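Local atomic coordinates of N-acetylmuramoyl-L-alanine amidase XlyA (Bacillus subtilis, PDB entry 3RDR), a protein that hydrolyses the amide link between N-acetylmuramoyl residues and L-amino acids in bacterial cell-wall peptidoglycan, here represented by its zinc-containing catalytic domain. Residues A[48-53]-A[57-62]. Residues are numbered along the deposited sequence; the frame is centred on the assembly and turned at random.
Sequences RYLKNP and TSWHFT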
loop_
_atom_site.group_PDB
_atom_site.type_symbol
_atom_site.label_atom_id
_atom_site.label_comp_id
_atom_site.label_asym_id
_atom_site.label_seq_id
_atom_site.Cartn_x
_atom_site.Cartn_y
_atom_site.Cartn_z
ATOM N N ARG A 48 -6.627 11.617 -4.359
ATOM C CA ARG A 48 -7.390 12.823 -4.060
ATOM C C ARG A 48 -7.952 12.743 -2.644
ATOM O O ARG A 48 -7.878 13.707 -1.881
ATOM C CB ARG A 48 -8.533 12.993 -5.072
ATOM C CG ARG A 48 -9.319 14.289 -4.908
ATOM C CD ARG A 48 -10.313 14.532 -6.047
ATOM N NE ARG A 48 -11.460 13.620 -6.025
ATOM C CZ ARG A 48 -11.500 12.431 -6.627
ATOM N NH1 ARG A 48 -10.455 11.987 -7.314
ATOM N NH2 ARG A 48 -12.594 11.683 -6.546
ATOM N N TYR A 49 -8.508 11.589 -2.289
ATOM C CA TYR A 49 -9.063 11.415 -0.956
ATOM C C TYR A 49 -8.029 11.647 0.150
ATOM O O TYR A 49 -8.297 12.352 1.128
ATOM C CB TYR A 49 -9.640 10.010 -0.796
ATOM C CG TYR A 49 -9.893 9.650 0.653
ATOM C CD1 TYR A 49 -10.984 10.176 1.343
ATOM C CD2 TYR A 49 -9.009 8.828 1.350
ATOM C CE1 TYR A 49 -11.188 9.892 2.699
ATOM C CE2 TYR A 49 -9.202 8.539 2.704
ATOM C CZ TYR A 49 -10.293 9.075 3.370
ATOM O OH TYR A 49 -10.481 8.807 4.714
ATOM N N LEU A 50 -6.852 11.049 -0.003
ATOM C CA LEU A 50 -5.803 11.171 1.004
ATOM C C LEU A 50 -5.339 12.598 1.284
ATOM O O LEU A 50 -4.768 12.869 2.343
ATOM C CB LEU A 50 -4.603 10.286 0.628
ATOM C CG LEU A 50 -4.834 8.776 0.808
ATOM C CD1 LEU A 50 -3.634 7.981 0.314
ATOM C CD2 LEU A 50 -5.088 8.481 2.283
ATOM N N LYS A 51 -5.593 13.512 0.356
ATOM C CA LYS A 51 -5.184 14.895 0.552
ATOM C C LYS A 51 -6.217 15.749 1.285
ATOM O O LYS A 51 -5.991 16.934 1.511
ATOM C CB LYS A 51 -4.798 15.527 -0.789
ATOM C CG LYS A 51 -3.597 14.830 -1.420
ATOM C CD LYS A 51 -2.814 15.720 -2.375
ATOM C CE LYS A 51 -3.588 16.024 -3.635
ATOM N NZ LYS A 51 -2.744 16.743 -4.631
ATOM N N ASN A 52 -7.341 15.147 1.667
ATOM C CA ASN A 52 -8.367 15.872 2.416
ATOM C C ASN A 52 -7.815 16.106 3.820
ATOM O O ASN A 52 -7.367 15.170 4.477
ATOM C CB ASN A 52 -9.667 15.065 2.505
ATOM C CG ASN A 52 -10.608 15.342 1.347
ATOM O OD1 ASN A 52 -10.842 16.496 0.992
ATOM N ND2 ASN A 52 -11.168 14.285 0.765
ATOM N N PRO A 53 -7.843 17.363 4.297
ATOM C CA PRO A 53 -7.343 17.753 5.620
ATOM C C PRO A 53 -7.829 16.939 6.812
ATOM O O PRO A 53 -7.162 16.899 7.845
ATOM C CB PRO A 53 -7.759 19.221 5.724
ATOM C CG PRO A 53 -7.667 19.683 4.309
ATOM C CD PRO A 53 -8.331 18.544 3.562
ATOM N N THR A 57 -5.650 8.335 8.057
ATOM C CA THR A 57 -4.919 7.152 7.604
ATOM C C THR A 57 -4.098 7.488 6.361
ATOM O O THR A 57 -4.450 8.391 5.603
ATOM C CB THR A 57 -5.893 5.983 7.277
ATOM O OG1 THR A 57 -6.479 5.499 8.493
ATOM C CG2 THR A 57 -5.161 4.834 6.603
ATOM N N SER A 58 -2.996 6.771 6.156
ATOM C CA SER A 58 -2.156 7.015 4.990
ATOM C C SER A 58 -1.211 5.858 4.716
ATOM O O SER A 58 -0.796 5.147 5.632
ATOM C CB SER A 58 -1.336 8.299 5.174
ATOM O OG SER A 58 -0.384 8.146 6.213
ATOM N N TRP A 59 -0.889 5.674 3.442
ATOM C CA TRP A 59 0.020 4.625 3.009
ATOM C C TRP A 59 0.806 5.183 1.826
ATOM O O TRP A 59 0.512 6.281 1.344
ATOM C CB TRP A 59 -0.758 3.358 2.631
ATOM C CG TRP A 59 -1.843 3.602 1.655
ATOM C CD1 TRP A 59 -1.763 3.505 0.298
ATOM C CD2 TRP A 59 -3.183 4.020 1.951
ATOM N NE1 TRP A 59 -2.969 3.836 -0.270
ATOM C CE2 TRP A 59 -3.858 4.157 0.721
ATOM C CE3 TRP A 59 -3.877 4.291 3.138
ATOM C CZ2 TRP A 59 -5.198 4.552 0.639
ATOM C CZ3 TRP A 59 -5.214 4.684 3.056
ATOM C CH2 TRP A 59 -5.857 4.811 1.813
ATOM N N HIS A 60 1.788 4.428 1.347
ATOM C CA HIS A 60 2.655 4.904 0.275
ATOM C C HIS A 60 2.194 4.757 -1.172
ATOM O O HIS A 60 2.338 5.693 -1.962
ATOM C CB HIS A 60 4.030 4.249 0.449
ATOM C CG HIS A 60 4.566 4.368 1.841
ATOM N ND1 HIS A 60 5.393 5.399 2.238
ATOM C CD2 HIS A 60 4.324 3.632 2.953
ATOM C CE1 HIS A 60 5.633 5.294 3.533
ATOM N NE2 HIS A 60 4.996 4.232 3.991
ATOM N N PHE A 61 1.640 3.598 -1.516
ATOM C CA PHE A 61 1.204 3.336 -2.887
ATOM C C PHE A 61 -0.205 2.753 -3.015
ATOM O O PHE A 61 -0.598 1.874 -2.245
ATOM C CB PHE A 61 2.145 2.327 -3.556
ATOM C CG PHE A 61 3.552 2.816 -3.771
ATOM C CD1 PHE A 61 3.852 3.690 -4.809
ATOM C CD2 PHE A 61 4.593 2.330 -2.984
ATOM C CE1 PHE A 61 5.169 4.066 -5.067
ATOM C CE2 PHE A 61 5.913 2.701 -3.236
ATOM C CZ PHE A 61 6.199 3.570 -4.281
ATOM N N THR A 62 -0.955 3.242 -3.995
ATOM C CA THR A 62 -2.277 2.700 -4.281
ATOM C C THR A 62 -2.139 2.164 -5.704
ATOM O O THR A 62 -1.673 2.871 -6.603
ATOM C CB THR A 62 -3.390 3.751 -4.226
ATOM O OG1 THR A 62 -3.475 4.287 -2.899
ATOM C CG2 THR A 62 -4.736 3.097 -4.578
#
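Leu-50 of segment 48-53 and Ser-58, on the chain running into strand 61-63, form the nearest CA pair of the two segments at 6.8 Å, and no hydrogen bond links segment 48-53 to segment 57-62. In this T7 lysozyme-like amidase domain, the pair illustrates how helix 43-50 packs against the chain leading into strand 61-63, with an aliphatic side chain laid on an indole; Trp-59 and Thr-62 also touch His-46 of that helix. Leu-50 points at the facing segment and spreads both methyls over the same face of Trp-59, the two side chains crossing at about a right angle. CD1 makes a CH-pi contact with the six-membered ring, 4.0 Å from its centroid and 20° off the ring normal. CD2 sits nearer the rim, 3.8 Å from CH2 of Trp-59, and also meets the backbone of the incoming chain, 3.4 Å from the carbonyl O of Thr-57.

With CG of Trp-59 between the backbone N and the carbonyl carbon (chi1 53°), the indole lies beside its own segment, NE1 facing Thr-62. His-71 meets this ring with its plane nearly perpendicular, and its NE2 hydrogen-bonds to OG1 of Thr-62. OG of Ser-58 is hydrogen-bonded to Asn-18 O and Trp-79 N. The tryptophan side chain lies about 8 Å from the zinc ion held by His-32, His-133 and Cys-141. A nearly straight hydrogen bond in the ring plane, from NE1 of Trp-59 to OG1 of Thr-62 (2.7 Å, 165°), helps to fix the indole's rotation.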